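PDB 3K2V: putative D-arabinose 5-phosphate isomerase from Klebsiella pneumoniae subsp. pneumoniae, which probably interconverts D-arabinose 5-phosphate and D-ribulose 5-phosphate, and here comprises the tandem CBS domains that bind CMP-Kdo at the interface of two subunits. Local coordinates for residues A[27-30]-A[31-34]; A[53-56]-A[57-61]; A[79-82]-A[83-86]; A[94-97]-A[98-101]. All coordinates share one frame; numbering follows the deposited sequence. Where two conformers were deposited one is given.

Contact 1: residues A[27-30]-A[31-34]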
loop_
_atom_site.group_PDB
_atom_site.type_symbol
_atom_site.label_atom_id
_atom_site.label_comp_id
_atom_site.label_asym_id
_atom_site.label_seq_id
_atom_site.Cartn_x
_atom_site.Cartn_y
_atom_site.Cartn_z
ATOM N N LEU A 27 -17.540 -0.002 -14.661
ATOM C CA LEU A 27 -17.969 0.770 -15.843
ATOM C C LEU A 27 -18.267 2.226 -15.476
ATOM O O LEU A 27 -18.561 3.023 -16.338
ATOM C CB LEU A 27 -19.180 0.120 -16.524
ATOM C CG LEU A 27 -18.903 -1.234 -17.180
ATOM C CD1 LEU A 27 -20.159 -1.735 -17.883
ATOM C CD2 LEU A 27 -17.717 -1.144 -18.146
ATOM N N LEU A 28 -18.138 2.584 -14.202
ATOM C CA LEU A 28 -18.345 3.972 -13.783
ATOM C C LEU A 28 -17.129 4.839 -14.111
ATOM O O LEU A 28 -15.987 4.354 -14.179
ATOM C CB LEU A 28 -18.618 4.051 -12.282
ATOM C CG LEU A 28 -19.868 3.337 -11.751
ATOM C CD1 LEU A 28 -19.831 3.382 -10.211
ATOM C CD2 LEU A 28 -21.137 3.938 -12.319
ATOM N N ARG A 29 -17.391 6.130 -14.281
ATOM C CA ARG A 29 -16.336 7.124 -14.419
ATOM C C ARG A 29 -15.720 7.394 -13.046
ATOM O O ARG A 29 -16.446 7.528 -12.051
ATOM C CB ARG A 29 -16.897 8.430 -15.008
ATOM C CG ARG A 29 -17.365 8.275 -16.429
ATOM C CD ARG A 29 -18.068 9.508 -16.955
ATOM N NE ARG A 29 -19.328 9.784 -16.279
ATOM C CZ ARG A 29 -20.500 9.221 -16.567
ATOM N NH1 ARG A 29 -21.563 9.590 -15.881
ATOM N NH2 ARG A 29 -20.629 8.303 -17.523
ATOM N N VAL A 30 -14.400 7.520 -12.993
ATOM C CA VAL A 30 -13.717 7.786 -11.720
ATOM C C VAL A 30 -14.213 9.083 -11.045
ATOM O O VAL A 30 -14.229 9.184 -9.818
ATOM C CB VAL A 30 -12.183 7.731 -11.824
ATOM C CG1 VAL A 30 -11.732 6.316 -12.199
ATOM C CG2 VAL A 30 -11.626 8.760 -12.810
ATOM N N ASN A 31 -14.674 10.044 -11.841
ATOM C CA ASN A 31 -15.263 11.278 -11.322
ATOM C C ASN A 31 -16.312 11.005 -10.241
ATOM O O ASN A 31 -16.456 11.760 -9.290
ATOM C CB ASN A 31 -15.984 12.017 -12.454
ATOM C CG ASN A 31 -16.217 13.458 -12.143
ATOM O OD1 ASN A 31 -15.337 14.147 -11.621
ATOM N ND2 ASN A 31 -17.357 13.938 -12.493
ATOM N N ASP A 32 -17.084 9.948 -10.442
ATOM C CA ASP A 32 -18.210 9.647 -9.596
ATOM C C ASP A 32 -17.862 8.772 -8.411
ATOM O O ASP A 32 -18.727 8.489 -7.605
ATOM C CB ASP A 32 -19.325 9.015 -10.440
ATOM C CG ASP A 32 -19.788 9.949 -11.576
ATOM O OD1 ASP A 32 -19.701 11.183 -11.411
ATOM O OD2 ASP A 32 -20.195 9.466 -12.649
ATOM N N ILE A 33 -16.611 8.334 -8.300
ATOM C CA ILE A 33 -16.208 7.546 -7.146
ATOM C C ILE A 33 -14.985 8.080 -6.420
ATOM O O ILE A 33 -14.679 7.622 -5.343
ATOM C CB ILE A 33 -15.997 6.062 -7.499
ATOM C CG1 ILE A 33 -14.849 5.830 -8.463
ATOM C CG2 ILE A 33 -17.245 5.472 -8.144
ATOM C CD1 ILE A 33 -15.206 4.629 -9.428
HETATM N N MSE A 34 -14.295 9.052 -7.000
HETATM C CA MSE A 34 -13.096 9.586 -6.409
HETATM C C MSE A 34 -13.361 10.384 -5.123
HETATM O O MSE A 34 -14.455 10.916 -4.910
HETATM C CB MSE A 34 -12.369 10.481 -7.406
HETATM C CG MSE A 34 -13.087 11.774 -7.717
HETATM SE SE MSE A 34 -12.208 12.716 -9.132
HETATM C CE MSE A 34 -13.292 14.265 -9.191
HETATM O O HOH W 1 -19.029 12.285 -14.696
HETATM O O HOH W 2 -19.988 7.147 -13.836
HETATM O O HOH W 3 -21.993 11.563 -13.638
#
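The guanidinium of Arg-29 and the carboxylate of Asp-32 stand almost perpendicular, their planes 86° apart, although the two side chains run alongside each other in the same direction. Water 2 sits over the centre of one guanidinium face, while waters 1 and 3 lie in its plane at the edge. Asp-32 OD2 approaches obliquely and closes a long salt bridge, 3.5 Å from Arg-29 NH1. The bend of the arginine at chi3 (-66°) brings its end alongside the carboxylate. Water 3 bridges the same two groups, and water 2 donates to OD2 at 2.6 Å while accepting from the backbone N of Arg-29. Water 1 links Arg-29 NE to Asn-31 ND2.

Beneath this solvated layer the backbone makes a short 3-10 turn, in the loop between helix 21-25 and strand 42-43. Asp-32 N bonds to Arg-29 O at 3.0 Å. Val-30 O takes two donors: Ile-33 N at 2.9 Å, well above the carbonyl plane, and Met-34 N at 2.8 Å, with a C=O...N angle of 173°. Leu-28 CD1 rests on Ile-33 CG2 at 3.9 Å. Val-30 faces the other way, into Val-131, Val-141 and Ala-117, and selenomethionine Met-34 packs beside it. The chemistry is thus two-sided: a charge pair reinforced by water, and probably weakened by its exposure, lies outside, while apolar side chains anchor the turn to strands 128-133 and 136-142 and helix 114-124.

Contact 2: residues A[53-56]-A[57-61]; sequences LLEI and TRKNL. With CMK (cytidine 5'-monophosphate 3-deoxy-beta-D-gulo-oct-2-ulo-pyranosonic acid), chain G.
Glu-55 leaves the helix with CG opposite the backbone N (chi1 179°) and then folds at chi2 (74°), while Lys-59 bends at both chi2 and chi4; one turn apart, the two chains cross so that NZ reaches OE2 at 2.6 Å. This short salt bridge meets the syn side of the carboxylate, 35° out of its plane. Neither charge is spent on the other alone: OE2 also accepts from His-42 N, and NZ donates to the carbonyls of Asp-38 and Ile-40, tying the helix to the chain leading into strand 42-43.

On the neighbouring flank Leu-54 lies against the extended Arg-58, in one of the two conformers of that arginine, so this packing is tentative. There its CD1 sits 3.3 Å above the guanidinium plane, offset toward the rim, and CD2 comes within 3.4 Å of Arg-58 NH1. Thr-57 OG1 lies 3.0 Å from Leu-53 O, and it is also hydrogen-bonded to Arg-83 NH2 of the second subunit.

The helix ends at Lys-59, and Asn-60 leaves it with positive phi while its N still bonds to Ile-56 O at 3.1 Å. Water 4 carries the path onward, donating to Ile-56 O and accepting from Leu-61 N. The turn presents Asn-60 OD1 to the ligand in chain G, whose O7 hydroxyl donates to it at 2.6 Å.

Within one beta-alpha-beta unit, the buttressed ion pair holds one flank while the C-terminal turn serves the sugar acid. The N-H donor at OE2 and the carbonyls round NZ would be expected to favour the charged forms.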
loop_
_atom_site.group_PDB
_atom_site.type_symbol
_atom_site.label_atom_id
_atom_site.label_comp_id
_atom_site.label_asym_id
_atom_site.label_seq_id
_atom_site.Cartn_x
_atom_site.Cartn_y
_atom_site.Cartn_z
ATOM N N LEU A 53 3.399 12.952 6.552
ATOM C CA LEU A 53 2.973 11.692 7.164
ATOM C C LEU A 53 1.656 11.820 7.924
ATOM O O LEU A 53 0.818 10.925 7.850
ATOM C CB LEU A 53 4.059 11.132 8.085
ATOM C CG LEU A 53 5.365 10.794 7.397
ATOM C CD1 LEU A 53 6.343 10.170 8.444
ATOM C CD2 LEU A 53 5.200 9.831 6.195
ATOM N N LEU A 54 1.457 12.932 8.620
ATOM C CA LEU A 54 0.217 13.167 9.324
ATOM C C LEU A 54 -0.955 13.223 8.327
ATOM O O LEU A 54 -2.044 12.663 8.583
ATOM C CB LEU A 54 0.314 14.449 10.161
ATOM C CG LEU A 54 -0.954 14.801 10.948
ATOM C CD1 LEU A 54 -1.278 13.682 11.947
ATOM C CD2 LEU A 54 -0.819 16.176 11.633
ATOM N N GLU A 55 -0.734 13.863 7.184
ATOM C CA GLU A 55 -1.782 14.007 6.176
ATOM C C GLU A 55 -2.116 12.645 5.592
ATOM O O GLU A 55 -3.307 12.328 5.428
ATOM C CB GLU A 55 -1.364 14.992 5.084
ATOM C CG GLU A 55 -2.392 15.211 3.936
ATOM C CD GLU A 55 -3.619 16.053 4.318
ATOM O OE1 GLU A 55 -3.720 16.485 5.489
ATOM O OE2 GLU A 55 -4.494 16.287 3.426
ATOM N N ILE A 56 -1.085 11.829 5.329
ATOM C CA ILE A 56 -1.276 10.462 4.857
ATOM C C ILE A 56 -2.127 9.682 5.855
ATOM O O ILE A 56 -3.103 9.018 5.460
ATOM C CB ILE A 56 0.064 9.701 4.603
ATOM C CG1 ILE A 56 0.818 10.300 3.424
ATOM C CG2 ILE A 56 -0.211 8.180 4.374
ATOM C CD1 ILE A 56 2.256 9.678 3.194
ATOM N N THR A 57 -1.778 9.764 7.142
ATOM C CA THR A 57 -2.514 9.035 8.158
ATOM C C THR A 57 -3.973 9.485 8.225
ATOM O O THR A 57 -4.880 8.656 8.241
ATOM C CB THR A 57 -1.865 9.199 9.538
ATOM O OG1 THR A 57 -0.504 8.753 9.457
ATOM C CG2 THR A 57 -2.615 8.387 10.568
ATOM N N ARG A 58 -4.191 10.792 8.229
ATOM C CA ARG A 58 -5.534 11.296 8.373
ATOM C C ARG A 58 -6.449 10.982 7.209
ATOM O O ARG A 58 -7.614 10.709 7.430
ATOM C CB ARG A 58 -5.528 12.779 8.683
ATOM C CG ARG A 58 -5.159 12.956 10.106
ATOM C CD ARG A 58 -4.709 14.320 10.408
ATOM N NE ARG A 58 -4.550 14.447 11.847
ATOM C CZ ARG A 58 -4.269 15.587 12.455
ATOM N NH1 ARG A 58 -4.140 16.694 11.719
ATOM N NH2 ARG A 58 -4.139 15.618 13.782
ATOM N N LYS A 59 -5.934 10.971 5.984
ATOM C CA LYS A 59 -6.826 10.777 4.832
ATOM C C LYS A 59 -6.954 9.319 4.416
ATOM O O LYS A 59 -7.822 8.972 3.597
ATOM C CB LYS A 59 -6.432 11.686 3.664
ATOM C CG LYS A 59 -6.328 13.184 4.014
ATOM C CD LYS A 59 -7.554 13.764 4.702
ATOM C CE LYS A 59 -7.414 15.259 5.047
ATOM N NZ LYS A 59 -7.090 16.155 3.908
ATOM N N ASN A 60 -6.105 8.474 4.998
ATOM C CA ASN A 60 -6.272 7.046 4.982
ATOM C C ASN A 60 -6.157 6.361 3.596
ATOM O O ASN A 60 -6.730 5.281 3.363
ATOM C CB ASN A 60 -7.621 6.710 5.650
ATOM C CG ASN A 60 -7.686 5.302 6.113
ATOM O OD1 ASN A 60 -6.712 4.762 6.648
ATOM N ND2 ASN A 60 -8.827 4.660 5.876
ATOM N N LEU A 61 -5.398 6.968 2.697
ATOM C CA LEU A 61 -5.183 6.438 1.359
ATOM C C LEU A 61 -3.746 5.961 1.105
ATOM O O LEU A 61 -3.404 5.601 -0.029
ATOM C CB LEU A 61 -5.513 7.537 0.347
ATOM C CG LEU A 61 -6.938 8.061 0.394
ATOM C CD1 LEU A 61 -7.075 9.201 -0.561
ATOM C CD2 LEU A 61 -7.931 6.962 0.056
HETATM N N1C CMK G . -1.963 -6.181 8.612
HETATM C C2C CMK G . -2.249 -7.474 9.165
HETATM N N3C CMK G . -2.251 -8.576 8.322
HETATM C C4C CMK G . -1.988 -8.445 6.952
HETATM C C5C CMK G . -1.718 -7.197 6.408
HETATM C C6C CMK G . -1.715 -6.068 7.239
HETATM O O2C CMK G . -2.471 -7.628 10.365
HETATM N N4C CMK G . -1.998 -9.541 6.193
HETATM C "C1'" CMK G . -1.958 -4.975 9.509
HETATM C "C2'" CMK G . -0.713 -4.068 9.353
HETATM O "O2'" CMK G . 0.403 -4.536 10.146
HETATM C "C3'" CMK G . -1.239 -2.718 9.840
HETATM C "C4'" CMK G . -2.770 -2.772 9.585
HETATM O "O4'" CMK G . -3.109 -4.139 9.217
HETATM O "O3'" CMK G . -0.959 -2.589 11.240
HETATM C "C5'" CMK G . -3.138 -2.021 8.265
HETATM O "O5'" CMK G . -2.292 -2.503 7.138
HETATM P PA CMK G . -1.684 -1.387 6.119
HETATM O O1A CMK G . -0.604 -0.720 7.019
HETATM O O2A CMK G . -1.150 -2.006 4.889
HETATM O O6 CMK G . -4.318 1.167 4.723
HETATM C C2 CMK G . -3.001 0.987 5.352
HETATM O O2 CMK G . -2.964 -0.390 5.852
HETATM C C3 CMK G . -1.908 1.200 4.309
HETATM C C4 CMK G . -2.095 2.532 3.589
HETATM O O4 CMK G . -1.068 2.640 2.590
HETATM C C5 CMK G . -3.485 2.637 2.969
HETATM C C6 CMK G . -4.506 2.477 4.109
HETATM C C7 CMK G . -6.019 2.710 3.865
HETATM C C1 CMK G . -2.722 1.952 6.534
HETATM O O1X CMK G . -2.018 1.482 7.450
HETATM O O1Y CMK G . -3.133 3.140 6.490
HETATM O O5 CMK G . -3.661 1.596 2.014
HETATM C C8 CMK G . -6.682 1.711 2.929
HETATM O O8 CMK G . -8.057 1.524 3.341
HETATM O O7 CMK G . -6.720 2.633 5.117
HETATM O O HOH W 4 -3.843 9.456 2.779
#

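Contact 3: residues A[79-82]-A[83-86]. With CMK (cytidine 5'-monophosphate 3-deoxy-beta-D-gulo-oct-2-ulo-pyranosonic acid), chain C.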
loop_
_atom_site.group_PDB
_atom_site.type_symbol
_atom_site.label_atom_id
_atom_site.label_comp_id
_atom_site.label_asym_id
_atom_site.label_seq_id
_atom_site.Cartn_x
_atom_site.Cartn_y
_atom_site.Cartn_z
ATOM N N ASP A 79 3.562 5.599 1.252
ATOM C CA ASP A 79 4.202 4.818 2.314
ATOM C C ASP A 79 5.413 4.039 1.783
ATOM O O ASP A 79 6.430 3.927 2.451
ATOM C CB ASP A 79 3.201 3.863 2.968
ATOM C CG ASP A 79 2.149 4.588 3.820
ATOM O OD1 ASP A 79 2.374 5.766 4.205
ATOM O OD2 ASP A 79 1.086 3.984 4.105
ATOM N N GLY A 80 5.316 3.520 0.560
ATOM C CA GLY A 80 6.464 2.877 -0.070
ATOM C C GLY A 80 7.670 3.817 -0.233
ATOM O O GLY A 80 8.816 3.400 -0.068
ATOM N N ASP A 81 7.403 5.058 -0.604
ATOM C CA ASP A 81 8.449 6.067 -0.721
ATOM C C ASP A 81 9.184 6.297 0.610
ATOM O O ASP A 81 10.399 6.499 0.615
ATOM C CB ASP A 81 7.883 7.385 -1.238
ATOM C CG ASP A 81 7.418 7.301 -2.685
ATOM O OD1 ASP A 81 8.020 6.542 -3.477
ATOM O OD2 ASP A 81 6.453 8.004 -3.025
ATOM N N LEU A 82 8.450 6.271 1.721
ATOM C CA LEU A 82 9.060 6.419 3.046
ATOM C C LEU A 82 10.052 5.295 3.301
ATOM O O LEU A 82 11.183 5.538 3.739
ATOM C CB LEU A 82 8.027 6.482 4.160
ATOM C CG LEU A 82 8.588 6.660 5.569
ATOM C CD1 LEU A 82 9.318 8.011 5.675
ATOM C CD2 LEU A 82 7.475 6.553 6.638
ATOM N N ARG A 83 9.652 4.060 3.005
ATOM C CA ARG A 83 10.576 2.941 3.133
ATOM C C ARG A 83 11.830 3.148 2.301
ATOM O O ARG A 83 12.942 2.952 2.777
ATOM C CB ARG A 83 9.873 1.607 2.775
ATOM C CG ARG A 83 10.841 0.456 2.538
ATOM C CD ARG A 83 10.159 -0.846 2.289
ATOM N NE ARG A 83 9.034 -0.703 1.430
ATOM C CZ ARG A 83 9.088 -0.641 0.112
ATOM N NH1 ARG A 83 7.975 -0.526 -0.531
ATOM N NH2 ARG A 83 10.256 -0.720 -0.553
ATOM N N ARG A 84 11.655 3.591 1.063
ATOM C CA ARG A 84 12.790 3.782 0.190
ATOM C C ARG A 84 13.691 4.915 0.679
ATOM O O ARG A 84 14.900 4.730 0.720
ATOM C CB ARG A 84 12.372 4.024 -1.254
ATOM C CG ARG A 84 11.912 2.738 -1.946
ATOM C CD ARG A 84 11.614 2.977 -3.429
ATOM N NE ARG A 84 10.313 3.585 -3.537
ATOM C CZ ARG A 84 9.150 2.935 -3.485
ATOM N NH1 ARG A 84 9.122 1.617 -3.368
ATOM N NH2 ARG A 84 8.005 3.614 -3.547
ATOM N N VAL A 85 13.129 6.017 1.164
ATOM C CA VAL A 85 14.006 7.110 1.591
ATOM C C VAL A 85 14.680 6.818 2.957
ATOM O O VAL A 85 15.773 7.307 3.228
ATOM C CB VAL A 85 13.327 8.475 1.579
ATOM C CG1 VAL A 85 12.830 8.788 0.150
ATOM C CG2 VAL A 85 12.201 8.578 2.580
ATOM N N PHE A 86 14.051 5.965 3.768
ATOM C CA PHE A 86 14.594 5.547 5.069
ATOM C C PHE A 86 15.902 4.783 4.985
ATOM O O PHE A 86 16.663 4.741 5.969
ATOM C CB PHE A 86 13.533 4.698 5.813
ATOM C CG PHE A 86 13.827 4.473 7.264
ATOM C CD1 PHE A 86 13.488 5.414 8.206
ATOM C CD2 PHE A 86 14.422 3.308 7.682
ATOM C CE1 PHE A 86 13.747 5.209 9.543
ATOM C CE2 PHE A 86 14.675 3.087 9.006
ATOM C CZ PHE A 86 14.341 4.032 9.951
HETATM N N1C CMK C . 3.400 6.839 -7.670
HETATM C C2C CMK C . 3.146 7.801 -8.659
HETATM N N3C CMK C . 1.816 8.159 -8.885
HETATM C C4C CMK C . 0.746 7.573 -8.226
HETATM C C5C CMK C . 0.999 6.609 -7.236
HETATM C C6C CMK C . 2.332 6.244 -6.972
HETATM O O2C CMK C . 4.054 8.362 -9.295
HETATM N N4C CMK C . -0.492 8.008 -8.551
HETATM C "C1'" CMK C . 4.834 6.457 -7.405
HETATM C "C2'" CMK C . 5.173 6.449 -5.908
HETATM O "O2'" CMK C . 5.574 7.774 -5.531
HETATM C "C3'" CMK C . 6.326 5.447 -5.857
HETATM C "C4'" CMK C . 5.997 4.467 -7.001
HETATM O "O4'" CMK C . 4.973 5.118 -7.866
HETATM O "O3'" CMK C . 7.547 6.110 -6.135
HETATM C "C5'" CMK C . 5.323 3.189 -6.525
HETATM O "O5'" CMK C . 4.170 3.464 -5.685
HETATM P PA CMK C . 4.075 2.626 -4.268
HETATM O O1A CMK C . 5.180 3.075 -3.377
HETATM O O2A CMK C . 2.733 2.838 -3.641
HETATM O O6 CMK C . 4.153 -1.262 -4.613
HETATM C C2 CMK C . 4.687 -0.077 -3.975
HETATM O O2 CMK C . 4.249 1.074 -4.757
HETATM C C3 CMK C . 4.165 -0.040 -2.527
HETATM C C4 CMK C . 4.306 -1.388 -1.787
HETATM O O4 CMK C . 3.670 -1.305 -0.478
HETATM C C5 CMK C . 3.744 -2.541 -2.590
HETATM C C6 CMK C . 4.445 -2.518 -3.943
HETATM C C7 CMK C . 3.937 -3.598 -4.887
HETATM C C1 CMK C . 6.224 -0.016 -4.067
HETATM O O1X CMK C . 6.686 0.157 -5.217
HETATM O O1Y CMK C . 6.907 -0.086 -3.025
HETATM O O5 CMK C . 2.312 -2.420 -2.766
HETATM C C8 CMK C . 4.787 -3.655 -6.167
HETATM O O8 CMK C . 4.115 -4.497 -7.100
HETATM O O7 CMK C . 4.014 -4.853 -4.242
HETATM O O HOH W 5 10.949 6.599 -3.805
#
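Arg-84 reaches back along its helix to Asp-81 and Gly-80. Its CB lies near Asp-81 O and its CG near Gly-80 O; a bend at chi3 (-79°) then swings the guanidinium flat over Gly-80, whose O is 3.4 Å above the plane, over its centre. NE donates to water 5, which in turn donates to Asp-81 OD1. At the tip, NH2 serves two acceptors in the guanidinium plane: Asp-81 OD1 at 2.9 Å, in a nearly straight salt bridge (N-H...O 170°) that meets the carboxylate from above its plane, and phosphate O1A of the chain C ligand, also at 2.9 Å. NH1 bonds carboxylate O1Y of the same ligand at 2.8 Å.

Arg-83 NH1 reaches that same O1Y at 2.7 Å, while its NE pairs with Asp-79 of the second subunit. The two arginines thus grip the acid's carboxylate and, through Arg-84, the phosphate. Asp-81 spreads its oxygens over the ribose, OD1 accepting from O3' and OD2 from O2', both at 2.7 Å. Gly-80 CA stands 3.6 Å from O1A.

An aspartate holding both ribose hydroxyls, with Thr-78 three residues earlier also bonding the ligand, is the familiar nucleotide-binding pattern of CBS domains.

Contact 4: residues A[94-97]-A[98-101]; sequences DASI and ADVM
Helix 97-100, a weakly bonded single turn, begins with Ser-96 as its N-cap. In one of the two conformers of this serine, chi1 of 78° tucks OG back over its own backbone, where it accepts from Asp-99 N at 3.3 Å; the same N-H makes a weak bond to Ser-96 O. Water 6 accepts from Ser-96 N at 2.9 Å. In the same conformer water 7 lies 2.9 Å from Ser-96 OG and gives a weak bond to Asp-99 OD1.

Ile-97 O, at the first residue of the turn, accepts the N-H groups of Val-100 and Met-101 at its far end. Val-100 N comes from well above the carbonyl plane at 3.1 Å, and Met-101 N lies 2.9 Å away with a C=O...N angle of 171°. The side chains of Ile-97 and Val-100 cross at about a right angle, CD1 to CG2 4.0 Å. Both reach Phe-77, and Ile-97 also packs on Ala-52. Selenomethionine Met-101 turns to Ile-66 and Ile-74.

Polar and apolar work are thus divided: serine and water tie up N-H groups at the start of the turn, an acidic residue close to that end would interact favourably with its dipole, and hydrophobic side chains fasten the turn to strands 63-67 and 73-78 and helix 49-59.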
loop_
_atom_site.group_PDB
_atom_site.type_symbol
_atom_site.label_atom_id
_atom_site.label_comp_id
_atom_site.label_asym_id
_atom_site.label_seq_id
_atom_site.Cartn_x
_atom_site.Cartn_y
_atom_site.Cartn_z
ATOM N N ASP A 94 13.739 15.232 10.363
ATOM C CA ASP A 94 13.450 16.639 10.054
ATOM C C ASP A 94 13.577 16.977 8.565
ATOM O O ASP A 94 13.671 18.137 8.211
ATOM C CB ASP A 94 14.265 17.589 10.969
ATOM C CG ASP A 94 15.713 17.322 10.917
ATOM O OD1 ASP A 94 16.189 17.014 9.782
ATOM O OD2 ASP A 94 16.387 17.366 11.998
ATOM N N ALA A 95 13.484 15.976 7.690
ATOM C CA ALA A 95 13.419 16.210 6.237
ATOM C C ALA A 95 12.200 17.040 5.789
ATOM O O ALA A 95 11.140 17.042 6.440
ATOM C CB ALA A 95 13.416 14.870 5.471
ATOM N N SER A 96 12.357 17.755 4.687
ATOM C CA SER A 96 11.242 18.452 4.066
ATOM C C SER A 96 10.607 17.499 3.065
ATOM O O SER A 96 11.268 16.571 2.603
ATOM C CB SER A 96 11.747 19.700 3.364
ATOM O OG SER A 96 12.332 19.353 2.129
ATOM N N ILE A 97 9.335 17.707 2.738
ATOM C CA ILE A 97 8.660 16.879 1.740
ATOM C C ILE A 97 9.234 17.109 0.345
ATOM O O ILE A 97 9.342 16.173 -0.440
ATOM C CB ILE A 97 7.107 17.009 1.752
ATOM C CG1 ILE A 97 6.456 15.773 1.115
ATOM C CG2 ILE A 97 6.633 18.347 1.078
ATOM C CD1 ILE A 97 6.816 14.407 1.739
ATOM N N ALA A 98 9.639 18.333 0.066
ATOM C CA ALA A 98 10.149 18.717 -1.258
ATOM C C ALA A 98 11.427 17.919 -1.601
ATOM O O ALA A 98 11.695 17.621 -2.757
ATOM C CB ALA A 98 10.487 20.217 -1.277
ATOM N N ASP A 99 12.183 17.555 -0.588
ATOM C CA ASP A 99 13.420 16.843 -0.832
ATOM C C ASP A 99 13.253 15.341 -1.066
ATOM O O ASP A 99 14.146 14.719 -1.631
ATOM C CB ASP A 99 14.368 17.106 0.321
ATOM C CG ASP A 99 14.813 18.558 0.376
ATOM O OD1 ASP A 99 14.653 19.334 -0.634
ATOM O OD2 ASP A 99 15.313 18.936 1.445
ATOM N N VAL A 100 12.136 14.763 -0.630
ATOM C CA VAL A 100 11.943 13.321 -0.714
ATOM C C VAL A 100 10.753 12.864 -1.555
ATOM O O VAL A 100 10.590 11.665 -1.796
ATOM C CB VAL A 100 11.872 12.674 0.682
ATOM C CG1 VAL A 100 13.164 12.953 1.461
ATOM C CG2 VAL A 100 10.620 13.122 1.491
HETATM N N MSE A 101 9.915 13.798 -2.000
HETATM C CA MSE A 101 8.755 13.446 -2.817
HETATM C C MSE A 101 9.155 12.881 -4.185
HETATM O O MSE A 101 10.238 13.184 -4.689
HETATM C CB MSE A 101 7.897 14.684 -3.060
HETATM C CG MSE A 101 8.555 15.736 -3.881
HETATM SE SE MSE A 101 7.438 17.349 -4.031
HETATM C CE MSE A 101 8.655 18.427 -5.060
HETATM O O HOH W 6 14.911 17.600 3.414
HETATM O O HOH W 7 13.383 21.945 1.210
#

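The four contacts follow one another along the chain, and contacts 1 and 4 lie farthest apart, with centres about 32 Å from each other. Contacts 2 and 3 belong to helices 49-59 and 79-86 of the first CBS domain; their centres are about 15 Å apart and they touch where Leu-53 CD2 meets Leu-82 CD2 at 4.0 Å. Both also touch the second subunit, and each ligand is bonded by residues of both chains. Contact 4, its centre about 11 Å from that of contact 3, packs Val-100 against Val-85, whereas contact 1 lies across the chain's centre from both. Contacts 1 and 4 are short turns packed on the second and first sheets respectively, with the ligand-binding helices between them in the chain.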